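Local coordinates for uncharacterized protein (PDB 4QB7) that probably forms part of the tip of a fimbrium, one of the filamentous cell-surface appendages that mediate adhesion and biofilm formation, at residues F189-L193 / F234-T238; V167-A172 / E266-P272; N281-L287 / S313-F319; G198-N204 / A222-T227. Residues are numbered along the deposited sequence.

Contact 1: F189-L193 / F234-T238; sequences FVTGL and FLNKT. With SO4 (sulfate ion), chain K.
Leu235 and Lys237, on a loop with no regular structure, lean over one edge of residues 189-193 of strand 186-196, extended except at Thr191 (phi/psi -119°/-15°), the first residue of a classic beta bulge; Thr191 is the strand residue they bury most. CA atoms stay well apart, 7.5 Å for Thr191 to Lys237 and 7.9 Å for Gly192 to Leu235, so side chains bridge the gap. Leu235 (chi1 m, chi2 t) brings CD1 to 3.9 Å from CB of Leu193 and 4.4 Å from CG1 of Val190. An inverse gamma turn centred on Asn236, with Lys237 N to Leu235 O at 2.9 Å, points both Leu235 and Lys237 at the strand. Lys237 NZ makes a weak 3.3 Å hydrogen bond to Thr191 O. Thr191 points its own CB away; with chi1 p, its OG1 gives a very short 2.5 Å hydrogen bond to O1 of a sulfate, probably from the crystallisation liquor, which Asn290 ND2 also holds. In the bulge Thr191 and Gly192 face Asn290 of strand 286-296, while Ile250 of strand 250-251 touches Leu235 and Lys237.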
loop_
_atom_site.group_PDB
_atom_site.type_symbol
_atom_site.label_atom_id
_atom_site.label_comp_id
_atom_site.label_asym_id
_atom_site.label_seq_id
_atom_site.Cartn_x
_atom_site.Cartn_y
_atom_site.Cartn_z
ATOM N N PHE A 189 -6.102 27.600 -4.154
ATOM C CA PHE A 189 -6.989 26.468 -3.872
ATOM C C PHE A 189 -6.752 25.327 -4.854
ATOM O O PHE A 189 -6.757 25.555 -6.067
ATOM C CB PHE A 189 -8.453 26.913 -3.926
ATOM C CG PHE A 189 -8.811 27.994 -2.939
ATOM C CD1 PHE A 189 -9.138 27.677 -1.623
ATOM C CD2 PHE A 189 -8.836 29.330 -3.326
ATOM C CE1 PHE A 189 -9.472 28.684 -0.710
ATOM C CE2 PHE A 189 -9.190 30.332 -2.418
ATOM C CZ PHE A 189 -9.527 30.000 -1.126
ATOM N N VAL A 190 -6.527 24.108 -4.345
ATOM C CA VAL A 190 -6.351 22.948 -5.224
ATOM C C VAL A 190 -7.739 22.312 -5.394
ATOM O O VAL A 190 -8.467 22.129 -4.404
ATOM C CB VAL A 190 -5.265 21.974 -4.720
ATOM C CG1 VAL A 190 -5.294 20.651 -5.494
ATOM C CG2 VAL A 190 -3.887 22.626 -4.804
ATOM N N THR A 191 -8.136 22.049 -6.657
ATOM C CA THR A 191 -9.479 21.555 -6.979
ATOM C C THR A 191 -9.467 20.175 -7.650
ATOM O O THR A 191 -10.513 19.531 -7.760
ATOM C CB THR A 191 -10.159 22.577 -7.905
ATOM O OG1 THR A 191 -9.328 22.760 -9.052
ATOM C CG2 THR A 191 -10.354 23.946 -7.238
ATOM N N GLY A 192 -8.314 19.742 -8.128
ATOM C CA GLY A 192 -8.221 18.468 -8.830
ATOM C C GLY A 192 -6.817 17.912 -8.856
ATOM O O GLY A 192 -5.845 18.660 -8.734
ATOM N N LEU A 193 -6.714 16.593 -9.001
ATOM C CA LEU A 193 -5.450 15.870 -9.049
ATOM C C LEU A 193 -5.659 14.534 -9.748
ATOM O O LEU A 193 -6.617 13.819 -9.452
ATOM C CB LEU A 193 -4.864 15.653 -7.637
ATOM C CG LEU A 193 -3.438 15.105 -7.579
ATOM C CD1 LEU A 193 -2.414 16.178 -7.841
ATOM C CD2 LEU A 193 -3.162 14.514 -6.263
ATOM N N PHE A 234 -10.819 11.811 -4.123
ATOM C CA PHE A 234 -10.108 11.180 -3.027
ATOM C C PHE A 234 -9.618 12.272 -2.090
ATOM O O PHE A 234 -9.468 12.052 -0.875
ATOM C CB PHE A 234 -8.947 10.307 -3.551
ATOM C CG PHE A 234 -8.100 9.686 -2.456
ATOM C CD1 PHE A 234 -8.582 8.619 -1.697
ATOM C CD2 PHE A 234 -6.835 10.210 -2.141
ATOM C CE1 PHE A 234 -7.817 8.079 -0.661
ATOM C CE2 PHE A 234 -6.059 9.646 -1.120
ATOM C CZ PHE A 234 -6.558 8.585 -0.388
ATOM N N LEU A 235 -9.383 13.464 -2.667
ATOM C CA LEU A 235 -8.866 14.627 -1.960
ATOM C C LEU A 235 -9.857 15.112 -0.902
ATOM O O LEU A 235 -11.081 15.059 -1.084
ATOM C CB LEU A 235 -8.509 15.777 -2.916
ATOM C CG LEU A 235 -7.681 15.513 -4.176
ATOM C CD1 LEU A 235 -7.425 16.823 -4.909
ATOM C CD2 LEU A 235 -6.381 14.812 -3.870
ATOM N N ASN A 236 -9.304 15.601 0.205
ATOM C CA ASN A 236 -10.040 16.082 1.356
ATOM C C ASN A 236 -10.559 17.506 1.123
ATOM O O ASN A 236 -10.297 18.409 1.923
ATOM C CB ASN A 236 -9.100 16.007 2.547
ATOM C CG ASN A 236 -9.729 16.185 3.893
ATOM O OD1 ASN A 236 -10.938 16.006 4.082
ATOM N ND2 ASN A 236 -8.902 16.600 4.841
ATOM N N LYS A 237 -11.297 17.705 0.010
ATOM C CA LYS A 237 -11.880 18.987 -0.399
ATOM C C LYS A 237 -12.988 19.389 0.565
ATOM O O LYS A 237 -13.685 18.524 1.069
ATOM C CB LYS A 237 -12.425 18.900 -1.843
ATOM C CG LYS A 237 -11.349 19.093 -2.919
ATOM C CD LYS A 237 -11.616 18.272 -4.172
ATOM C CE LYS A 237 -12.455 18.937 -5.224
ATOM N NZ LYS A 237 -12.909 17.954 -6.229
ATOM N N THR A 238 -13.126 20.694 0.845
ATOM C CA THR A 238 -14.173 21.261 1.702
ATOM C C THR A 238 -14.812 22.446 0.984
ATOM O O THR A 238 -14.299 22.902 -0.041
ATOM C CB THR A 238 -13.632 21.670 3.096
ATOM O OG1 THR A 238 -12.564 22.614 2.966
ATOM C CG2 THR A 238 -13.203 20.477 3.941
HETATM S S SO4 K . -11.354 21.257 -11.229
HETATM O O1 SO4 K . -11.079 22.574 -10.778
HETATM O O2 SO4 K . -11.472 21.310 -12.669
HETATM O O3 SO4 K . -10.234 20.441 -10.872
HETATM O O4 SO4 K . -12.604 20.750 -10.591
#

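Contact 2: V167-A172 / E266-P272; sequences VLTQIA and EALYFIP
Starting at Val167, still in loop conformation, the carbonyl O lies 3.7 Å from CD of Pro272. Leu168 (chi1 m, chi2 t) follows, its CB 3.2 Å from Phe270 O and its CD1 3.8 Å from CB of Tyr269. At Thr169 the chain takes up regular strand pairing, antiparallel to 268-270, the axes of the short segments 4.8 Å apart at closest approach and at 158°. Thr169 and Phe270 are a hydrogen-bonded pair: Thr169 N to Phe270 O 2.9 Å, Phe270 N to Thr169 O 3.0 Å. Thr169 OG1 is held by Lys320 O. This is the pairing of strands 159-178 and 259-270 in the large mixed sheet of this fimbrillin-like protein, with 323-331 running parallel on the other edge of 159-178. Gln170 faces Tyr269 in a non-hydrogen-bonded pair, CA atoms 4.8 Å apart, and its extended side chain lays CG 3.6 Å from CE1 of Tyr269. Ile171, on the face shared with Thr169, Leu268 and Phe270, pairs with Leu268 (Ile171 N to Leu268 O 2.9 Å, Leu268 N to Ile171 O 3.1 Å). Past it, Ala172 CA sits 4.2 Å from Ala267 CB.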
loop_
_atom_site.group_PDB
_atom_site.type_symbol
_atom_site.label_atom_id
_atom_site.label_comp_id
_atom_site.label_asym_id
_atom_site.label_seq_id
_atom_site.Cartn_x
_atom_site.Cartn_y
_atom_site.Cartn_z
ATOM N N VAL A 167 4.156 -4.830 1.707
ATOM C CA VAL A 167 4.821 -5.201 0.454
ATOM C C VAL A 167 4.463 -4.259 -0.710
ATOM O O VAL A 167 5.001 -4.409 -1.809
ATOM C CB VAL A 167 4.558 -6.678 0.104
ATOM C CG1 VAL A 167 5.093 -7.583 1.210
ATOM C CG2 VAL A 167 3.075 -6.948 -0.165
ATOM N N LEU A 168 3.585 -3.282 -0.465
ATOM C CA LEU A 168 3.177 -2.288 -1.467
ATOM C C LEU A 168 3.938 -0.966 -1.233
ATOM O O LEU A 168 4.835 -0.907 -0.383
ATOM C CB LEU A 168 1.645 -2.037 -1.354
ATOM C CG LEU A 168 0.699 -3.191 -1.591
ATOM C CD1 LEU A 168 -0.717 -2.749 -1.409
ATOM C CD2 LEU A 168 0.871 -3.774 -2.974
ATOM N N THR A 169 3.589 0.082 -1.995
ATOM C CA THR A 169 4.127 1.415 -1.788
ATOM C C THR A 169 2.978 2.284 -1.259
ATOM O O THR A 169 1.822 2.140 -1.698
ATOM C CB THR A 169 4.829 1.980 -3.032
ATOM O OG1 THR A 169 5.574 3.121 -2.633
ATOM C CG2 THR A 169 3.888 2.367 -4.137
ATOM N N GLN A 170 3.274 3.133 -0.284
ATOM C CA GLN A 170 2.264 4.054 0.218
ATOM C C GLN A 170 2.517 5.492 -0.257
ATOM O O GLN A 170 3.653 5.966 -0.172
ATOM C CB GLN A 170 2.208 4.039 1.743
ATOM C CG GLN A 170 0.946 4.715 2.251
ATOM C CD GLN A 170 0.942 4.945 3.722
ATOM O OE1 GLN A 170 0.581 6.012 4.198
ATOM N NE2 GLN A 170 1.293 3.953 4.493
ATOM N N ILE A 171 1.464 6.176 -0.757
ATOM C CA ILE A 171 1.470 7.613 -1.066
ATOM C C ILE A 171 0.730 8.173 0.128
ATOM O O ILE A 171 -0.511 8.126 0.157
ATOM C CB ILE A 171 0.898 8.039 -2.455
ATOM C CG1 ILE A 171 1.539 7.278 -3.645
ATOM C CG2 ILE A 171 0.990 9.535 -2.649
ATOM C CD1 ILE A 171 3.102 6.964 -3.533
ATOM N N ALA A 172 1.500 8.481 1.207
ATOM C CA ALA A 172 0.961 8.942 2.496
ATOM C C ALA A 172 0.245 10.282 2.369
ATOM O O ALA A 172 -0.747 10.513 3.066
ATOM C CB ALA A 172 2.078 9.056 3.507
ATOM N N GLU A 266 -6.537 8.803 5.347
ATOM C CA GLU A 266 -6.528 8.272 3.988
ATOM C C GLU A 266 -5.134 8.326 3.305
ATOM O O GLU A 266 -4.374 9.288 3.478
ATOM C CB GLU A 266 -7.592 8.982 3.146
ATOM C CG GLU A 266 -8.991 8.600 3.620
ATOM C CD GLU A 266 -10.198 9.362 3.105
ATOM O OE1 GLU A 266 -10.039 10.377 2.385
ATOM O OE2 GLU A 266 -11.322 8.940 3.453
ATOM N N ALA A 267 -4.795 7.233 2.582
ATOM C CA ALA A 267 -3.550 7.055 1.825
ATOM C C ALA A 267 -3.786 6.112 0.646
ATOM O O ALA A 267 -4.788 5.400 0.624
ATOM C CB ALA A 267 -2.454 6.510 2.721
ATOM N N LEU A 268 -2.876 6.117 -0.337
ATOM C CA LEU A 268 -2.952 5.265 -1.529
ATOM C C LEU A 268 -1.936 4.163 -1.411
ATOM O O LEU A 268 -0.824 4.411 -0.953
ATOM C CB LEU A 268 -2.698 6.091 -2.805
ATOM C CG LEU A 268 -3.571 7.338 -3.044
ATOM C CD1 LEU A 268 -3.011 8.158 -4.151
ATOM C CD2 LEU A 268 -5.014 6.963 -3.395
ATOM N N TYR A 269 -2.309 2.938 -1.804
ATOM C CA TYR A 269 -1.443 1.748 -1.720
ATOM C C TYR A 269 -1.359 1.099 -3.064
ATOM O O TYR A 269 -2.329 0.491 -3.521
ATOM C CB TYR A 269 -1.955 0.729 -0.668
ATOM C CG TYR A 269 -2.383 1.349 0.639
ATOM C CD1 TYR A 269 -1.446 1.834 1.542
ATOM C CD2 TYR A 269 -3.730 1.470 0.966
ATOM C CE1 TYR A 269 -1.834 2.420 2.748
ATOM C CE2 TYR A 269 -4.131 2.033 2.185
ATOM C CZ TYR A 269 -3.177 2.518 3.064
ATOM O OH TYR A 269 -3.551 3.123 4.233
ATOM N N PHE A 270 -0.194 1.206 -3.698
ATOM C CA PHE A 270 0.022 0.676 -5.049
ATOM C C PHE A 270 1.021 -0.462 -5.088
ATOM O O PHE A 270 1.880 -0.521 -4.212
ATOM C CB PHE A 270 0.576 1.810 -5.945
ATOM C CG PHE A 270 -0.413 2.866 -6.364
ATOM C CD1 PHE A 270 -1.282 2.645 -7.425
ATOM C CD2 PHE A 270 -0.469 4.088 -5.710
ATOM C CE1 PHE A 270 -2.206 3.624 -7.807
ATOM C CE2 PHE A 270 -1.367 5.080 -6.119
ATOM C CZ PHE A 270 -2.231 4.839 -7.161
ATOM N N ILE A 271 0.959 -1.317 -6.164
ATOM C CA ILE A 271 1.982 -2.314 -6.476
ATOM C C ILE A 271 3.235 -1.444 -6.762
ATOM O O ILE A 271 3.131 -0.452 -7.511
ATOM C CB ILE A 271 1.587 -3.267 -7.636
ATOM C CG1 ILE A 271 0.343 -4.099 -7.281
ATOM C CG2 ILE A 271 2.752 -4.184 -7.999
ATOM C CD1 ILE A 271 -0.358 -4.683 -8.421
ATOM N N PRO A 272 4.370 -1.694 -6.064
ATOM C CA PRO A 272 5.535 -0.808 -6.235
ATOM C C PRO A 272 6.147 -0.867 -7.637
ATOM O O PRO A 272 5.855 -1.789 -8.419
ATOM C CB PRO A 272 6.515 -1.320 -5.169
ATOM C CG PRO A 272 6.155 -2.732 -4.983
ATOM C CD PRO A 272 4.670 -2.801 -5.130
#

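Contact 3: N281-L287 / S313-F319; sequences NAGDLKL and SLPKNTF
The main bump here is Leu285, whose CD1 sits over the face of the Phe319 ring, 3.5 Å from the ring centroid and 11° off the ring normal, a CH-pi contact. Leu314 fills the hollow beside it: its CD1 is 4.0 Å from Leu285 CB, and its CD2 is 3.9 Å from Leu287 CG. All three leucines are chi1 m, chi2 t. Above this apolar layer, Asn281 to Asp284 form a type II beta turn whose Gly283, at phi 87°, lies flat against Ser313, its CA 3.5 Å from Ser313 OG; a CB there would jam against the preceding carbonyl. At the outer end, Lys316 CB packs 3.6 Å from Ala282 N. The backbones join antiparallel, with Lys286 and Ser313 a non-hydrogen-bonded pair (CA atoms 4.4 Å apart) where strand 286-296 meets the end of strand 301-313. Gly283 N to Leu314 O (2.9 Å) and Leu314 N to Leu285 O (3.0 Å) tie the turn and the strand's start to 313-319, Lys286 NZ adds a 3.0 Å hydrogen bond to Gly283 O, and the buried leucine side chains and Phe319 meet by apolar contact alone.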
loop_
_atom_site.group_PDB
_atom_site.type_symbol
_atom_site.label_atom_id
_atom_site.label_comp_id
_atom_site.label_asym_id
_atom_site.label_seq_id
_atom_site.Cartn_x
_atom_site.Cartn_y
_atom_site.Cartn_z
ATOM N N ASN A 281 13.379 6.590 -13.924
ATOM C CA ASN A 281 13.616 7.982 -14.279
ATOM C C ASN A 281 12.579 8.924 -13.748
ATOM O O ASN A 281 11.432 8.541 -13.537
ATOM C CB ASN A 281 13.634 8.139 -15.807
ATOM C CG ASN A 281 14.500 7.163 -16.562
ATOM O OD1 ASN A 281 14.006 6.401 -17.401
ATOM N ND2 ASN A 281 15.804 7.159 -16.294
ATOM N N ALA A 282 12.973 10.190 -13.592
ATOM C CA ALA A 282 12.068 11.264 -13.229
ATOM C C ALA A 282 11.051 11.411 -14.342
ATOM O O ALA A 282 11.411 11.364 -15.515
ATOM C CB ALA A 282 12.845 12.558 -13.043
ATOM N N GLY A 283 9.790 11.506 -13.979
ATOM C CA GLY A 283 8.731 11.673 -14.961
ATOM C C GLY A 283 8.196 10.387 -15.535
ATOM O O GLY A 283 7.345 10.441 -16.424
ATOM N N ASP A 284 8.666 9.215 -15.019
ATOM C CA ASP A 284 8.110 7.913 -15.394
ATOM C C ASP A 284 6.682 7.918 -14.877
ATOM O O ASP A 284 5.759 7.548 -15.595
ATOM C CB ASP A 284 8.945 6.738 -14.842
ATOM C CG ASP A 284 10.110 6.296 -15.723
ATOM O OD1 ASP A 284 10.468 7.045 -16.666
ATOM O OD2 ASP A 284 10.651 5.191 -15.483
ATOM N N LEU A 285 6.509 8.466 -13.661
ATOM C CA LEU A 285 5.227 8.736 -13.026
ATOM C C LEU A 285 5.071 10.256 -12.898
ATOM O O LEU A 285 6.050 10.960 -12.610
ATOM C CB LEU A 285 5.107 8.052 -11.664
ATOM C CG LEU A 285 5.103 6.529 -11.664
ATOM C CD1 LEU A 285 5.139 6.024 -10.296
ATOM C CD2 LEU A 285 3.908 5.971 -12.379
ATOM N N LYS A 286 3.867 10.767 -13.171
ATOM C CA LYS A 286 3.584 12.202 -13.101
ATOM C C LYS A 286 2.260 12.475 -12.417
ATOM O O LYS A 286 1.402 11.602 -12.382
ATOM C CB LYS A 286 3.516 12.815 -14.520
ATOM C CG LYS A 286 4.801 12.814 -15.294
ATOM C CD LYS A 286 4.544 13.362 -16.676
ATOM C CE LYS A 286 5.259 12.612 -17.766
ATOM N NZ LYS A 286 6.690 12.978 -17.803
ATOM N N LEU A 287 2.067 13.713 -11.953
ATOM C CA LEU A 287 0.810 14.213 -11.411
ATOM C C LEU A 287 0.245 15.274 -12.369
ATOM O O LEU A 287 1.016 15.964 -13.017
ATOM C CB LEU A 287 0.998 14.829 -10.005
ATOM C CG LEU A 287 1.491 13.942 -8.865
ATOM C CD1 LEU A 287 1.709 14.788 -7.621
ATOM C CD2 LEU A 287 0.517 12.834 -8.543
ATOM N N SER A 313 6.187 16.292 -12.794
ATOM C CA SER A 313 6.932 15.036 -12.841
ATOM C C SER A 313 7.350 14.607 -11.451
ATOM O O SER A 313 7.838 15.433 -10.678
ATOM C CB SER A 313 8.170 15.162 -13.725
ATOM O OG SER A 313 7.866 15.076 -15.109
ATOM N N LEU A 314 7.149 13.315 -11.126
ATOM C CA LEU A 314 7.589 12.752 -9.857
ATOM C C LEU A 314 9.050 12.320 -10.010
ATOM O O LEU A 314 9.460 11.913 -11.115
ATOM C CB LEU A 314 6.691 11.604 -9.388
ATOM C CG LEU A 314 5.246 11.991 -9.097
ATOM C CD1 LEU A 314 4.404 10.775 -8.795
ATOM C CD2 LEU A 314 5.153 13.058 -8.008
ATOM N N PRO A 315 9.883 12.461 -8.949
ATOM C CA PRO A 315 11.319 12.147 -9.115
ATOM C C PRO A 315 11.597 10.671 -9.330
ATOM O O PRO A 315 10.716 9.836 -9.167
ATOM C CB PRO A 315 11.953 12.647 -7.808
ATOM C CG PRO A 315 10.852 12.726 -6.833
ATOM C CD PRO A 315 9.593 12.985 -7.592
ATOM N N LYS A 316 12.828 10.352 -9.708
ATOM C CA LYS A 316 13.243 8.969 -9.880
ATOM C C LYS A 316 13.308 8.318 -8.512
ATOM O O LYS A 316 13.310 9.025 -7.497
ATOM C CB LYS A 316 14.588 8.845 -10.640
ATOM C CG LYS A 316 15.823 9.426 -9.952
ATOM C CD LYS A 316 17.072 8.954 -10.675
ATOM C CE LYS A 316 18.377 9.431 -10.075
ATOM N NZ LYS A 316 19.548 8.673 -10.622
ATOM N N ASN A 317 13.350 6.970 -8.491
ATOM C CA ASN A 317 13.450 6.148 -7.283
ATOM C C ASN A 317 12.239 6.426 -6.351
ATOM O O ASN A 317 12.380 6.556 -5.135
ATOM C CB ASN A 317 14.828 6.346 -6.593
ATOM C CG ASN A 317 16.012 6.103 -7.517
ATOM O OD1 ASN A 317 16.045 5.148 -8.309
ATOM N ND2 ASN A 317 17.006 6.981 -7.462
ATOM N N THR A 318 11.048 6.524 -6.950
ATOM C CA THR A 318 9.792 6.742 -6.235
ATOM C C THR A 318 8.888 5.528 -6.484
ATOM O O THR A 318 9.129 4.759 -7.421
ATOM C CB THR A 318 9.146 8.088 -6.604
ATOM O OG1 THR A 318 8.283 8.480 -5.539
ATOM C CG2 THR A 318 8.383 8.050 -7.899
ATOM N N PHE A 319 7.834 5.389 -5.656
ATOM C CA PHE A 319 6.907 4.263 -5.616
ATOM C C PHE A 319 7.721 2.997 -5.213
ATOM O O PHE A 319 7.582 1.924 -5.810
ATOM C CB PHE A 319 6.117 4.112 -6.930
ATOM C CG PHE A 319 4.798 4.846 -7.019
ATOM C CD1 PHE A 319 4.722 6.216 -6.772
ATOM C CD2 PHE A 319 3.653 4.200 -7.483
ATOM C CE1 PHE A 319 3.515 6.923 -6.976
ATOM C CE2 PHE A 319 2.449 4.908 -7.680
ATOM C CZ PHE A 319 2.387 6.259 -7.411
HETATM O O HOH W 1 9.357 8.771 -11.673
#

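Contact 4: G198-N204 / A222-T227; sequences GSTTLYN and ASYFST. With SO4 (sulfate ion), chain Q.
Two backbone hydrogen bonds fix the register: Phe225 N to Leu202 O at 2.8 Å and Asn204 N to Ser223 O at 3.1 Å. They straddle Tyr203 and Tyr224, an antiparallel non-hydrogen-bonded pair with CA atoms 4.2 Å apart whose side chains diverge. Both carbonyls also take CA-H...O contacts, Leu202 O from Tyr224 CA at 3.4 Å and Ser223 O from Tyr203 CA at 3.3 Å. Where the backbones separate, a water carries the link, accepting from Leu202 N and donating to Phe225 O, each at 2.8 Å. Tyr203 OH donates at 2.6 Å to O4 of a sulfate, probably from the crystallisation liquor. The rings add apolar contact: Tyr224 (chi1 m) folds back under Thr200, whose CA stands 3.6 Å above its centroid, while Asn204 CB lies 3.6 Å from the Phe225 centroid, again over the face. The Tyr203 and Tyr224 rings meet obliquely, centroids 5.3 Å apart. This surface pairing joins the short strand 223-224 to strand 203-209; Tyr203 and Ala222 touch Ala217 of strand 214-217, and Leu202 and Phe225 reach inward to Phe270 of strand 259-270.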
loop_
_atom_site.group_PDB
_atom_site.type_symbol
_atom_site.label_atom_id
_atom_site.label_comp_id
_atom_site.label_asym_id
_atom_site.label_seq_id
_atom_site.Cartn_x
_atom_site.Cartn_y
_atom_site.Cartn_z
ATOM N N GLY A 198 1.912 6.719 -17.072
ATOM C CA GLY A 198 2.606 6.352 -18.290
ATOM C C GLY A 198 1.798 5.269 -18.979
ATOM O O GLY A 198 0.562 5.282 -18.899
ATOM N N SER A 199 2.484 4.309 -19.629
ATOM C CA SER A 199 1.838 3.212 -20.331
ATOM C C SER A 199 2.416 1.842 -19.954
ATOM O O SER A 199 1.668 0.859 -19.990
ATOM C CB SER A 199 1.926 3.417 -21.838
ATOM O OG SER A 199 3.219 3.824 -22.257
ATOM N N THR A 200 3.726 1.755 -19.609
ATOM C CA THR A 200 4.337 0.455 -19.269
ATOM C C THR A 200 5.199 0.537 -17.987
ATOM O O THR A 200 6.233 -0.125 -17.916
ATOM C CB THR A 200 5.173 -0.095 -20.473
ATOM O OG1 THR A 200 6.082 0.904 -20.954
ATOM C CG2 THR A 200 4.313 -0.595 -21.616
ATOM N N THR A 201 4.732 1.266 -16.949
ATOM C CA THR A 201 5.504 1.485 -15.721
ATOM C C THR A 201 4.838 0.934 -14.457
ATOM O O THR A 201 5.492 0.225 -13.705
ATOM C CB THR A 201 5.769 3.007 -15.556
ATOM O OG1 THR A 201 6.398 3.507 -16.736
ATOM C CG2 THR A 201 6.622 3.340 -14.345
ATOM N N LEU A 202 3.585 1.316 -14.194
ATOM C CA LEU A 202 2.829 0.991 -12.989
ATOM C C LEU A 202 1.855 -0.158 -13.215
ATOM O O LEU A 202 0.898 -0.013 -13.975
ATOM C CB LEU A 202 2.071 2.247 -12.492
ATOM C CG LEU A 202 1.463 2.190 -11.092
ATOM C CD1 LEU A 202 2.537 2.029 -10.025
ATOM C CD2 LEU A 202 0.642 3.416 -10.805
ATOM N N TYR A 203 2.072 -1.281 -12.504
ATOM C CA TYR A 203 1.195 -2.440 -12.604
ATOM C C TYR A 203 -0.116 -2.194 -11.899
ATOM O O TYR A 203 -0.128 -1.600 -10.807
ATOM C CB TYR A 203 1.837 -3.698 -11.957
ATOM C CG TYR A 203 3.093 -4.237 -12.600
ATOM C CD1 TYR A 203 3.235 -4.266 -13.982
ATOM C CD2 TYR A 203 4.104 -4.810 -11.829
ATOM C CE1 TYR A 203 4.383 -4.774 -14.581
ATOM C CE2 TYR A 203 5.267 -5.313 -12.419
ATOM C CZ TYR A 203 5.398 -5.291 -13.797
ATOM O OH TYR A 203 6.526 -5.770 -14.413
ATOM N N ASN A 204 -1.213 -2.725 -12.465
ATOM C CA ASN A 204 -2.489 -2.690 -11.761
ATOM C C ASN A 204 -2.766 -4.100 -11.252
ATOM O O ASN A 204 -3.548 -4.279 -10.331
ATOM C CB ASN A 204 -3.621 -2.141 -12.619
ATOM C CG ASN A 204 -4.051 -3.055 -13.708
ATOM O OD1 ASN A 204 -3.239 -3.607 -14.439
ATOM N ND2 ASN A 204 -5.336 -3.299 -13.774
ATOM N N ALA A 222 2.054 -8.548 -19.088
ATOM C CA ALA A 222 1.995 -7.602 -17.979
ATOM C C ALA A 222 0.727 -6.769 -18.040
ATOM O O ALA A 222 0.262 -6.442 -19.139
ATOM C CB ALA A 222 3.210 -6.695 -18.007
ATOM N N SER A 223 0.154 -6.448 -16.857
ATOM C CA SER A 223 -1.060 -5.646 -16.729
ATOM C C SER A 223 -0.703 -4.326 -16.099
ATOM O O SER A 223 -0.186 -4.294 -14.993
ATOM C CB SER A 223 -2.112 -6.387 -15.914
ATOM O OG SER A 223 -3.393 -5.795 -16.051
ATOM N N TYR A 224 -0.948 -3.228 -16.813
ATOM C CA TYR A 224 -0.589 -1.904 -16.342
ATOM C C TYR A 224 -1.737 -0.965 -16.186
ATOM O O TYR A 224 -2.774 -1.145 -16.822
ATOM C CB TYR A 224 0.328 -1.244 -17.382
ATOM C CG TYR A 224 1.652 -1.918 -17.614
ATOM C CD1 TYR A 224 2.708 -1.742 -16.728
ATOM C CD2 TYR A 224 1.888 -2.649 -18.772
ATOM C CE1 TYR A 224 3.939 -2.359 -16.939
ATOM C CE2 TYR A 224 3.118 -3.265 -19.000
ATOM C CZ TYR A 224 4.142 -3.120 -18.076
ATOM O OH TYR A 224 5.367 -3.705 -18.290
ATOM N N PHE A 225 -1.512 0.108 -15.406
ATOM C CA PHE A 225 -2.300 1.330 -15.405
ATOM C C PHE A 225 -1.736 2.068 -16.631
ATOM O O PHE A 225 -0.510 2.259 -16.690
ATOM C CB PHE A 225 -2.112 2.133 -14.106
ATOM C CG PHE A 225 -2.890 1.675 -12.908
ATOM C CD1 PHE A 225 -4.274 1.824 -12.858
ATOM C CD2 PHE A 225 -2.237 1.201 -11.778
ATOM C CE1 PHE A 225 -4.995 1.433 -11.725
ATOM C CE2 PHE A 225 -2.958 0.818 -10.644
ATOM C CZ PHE A 225 -4.332 0.940 -10.626
ATOM N N SER A 226 -2.558 2.365 -17.654
ATOM C CA SER A 226 -2.032 2.987 -18.876
ATOM C C SER A 226 -2.797 4.242 -19.249
ATOM O O SER A 226 -2.578 4.817 -20.325
ATOM C CB SER A 226 -2.049 1.988 -20.028
ATOM O OG SER A 226 -3.363 1.552 -20.335
ATOM N N THR A 227 -3.692 4.679 -18.364
ATOM C CA THR A 227 -4.516 5.882 -18.556
ATOM C C THR A 227 -4.438 6.721 -17.300
ATOM O O THR A 227 -4.149 6.177 -16.233
ATOM C CB THR A 227 -5.976 5.489 -18.870
ATOM O OG1 THR A 227 -6.490 4.669 -17.804
ATOM C CG2 THR A 227 -6.121 4.772 -20.209
HETATM S S SO4 Q . 9.216 -8.139 -13.848
HETATM O O1 SO4 Q . 10.123 -7.184 -14.507
HETATM O O2 SO4 Q . 8.598 -9.037 -14.835
HETATM O O3 SO4 Q . 9.980 -8.929 -12.876
HETATM O O4 SO4 Q . 8.189 -7.381 -13.141
HETATM O O HOH W 2 2.253 2.509 -16.351
#

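The centre of contact 2 lies about 3 Å from the centre of the chain. Contacts 3 and 4 lie about 15 Å from it and 14 Å from each other, centre to centre. Phe319 of contact 3 joins them: its CE2 is 3.6 Å from Phe270 CD2, and its CD2 is 3.5 Å from Leu202 CD1 of contact 4. Contact 1, nested in the loop closed by contact 2, touches contact 2 through Phe234 CE2, 3.7 Å from Leu268 CD2. It meets contact 3 at Leu193 CD1, 4.3 Å from Leu287 CB, on neighbouring strands of one sheet. Contacts 1 and 4 stay about 11 Å apart at their nearest atoms, each with its own sulfate.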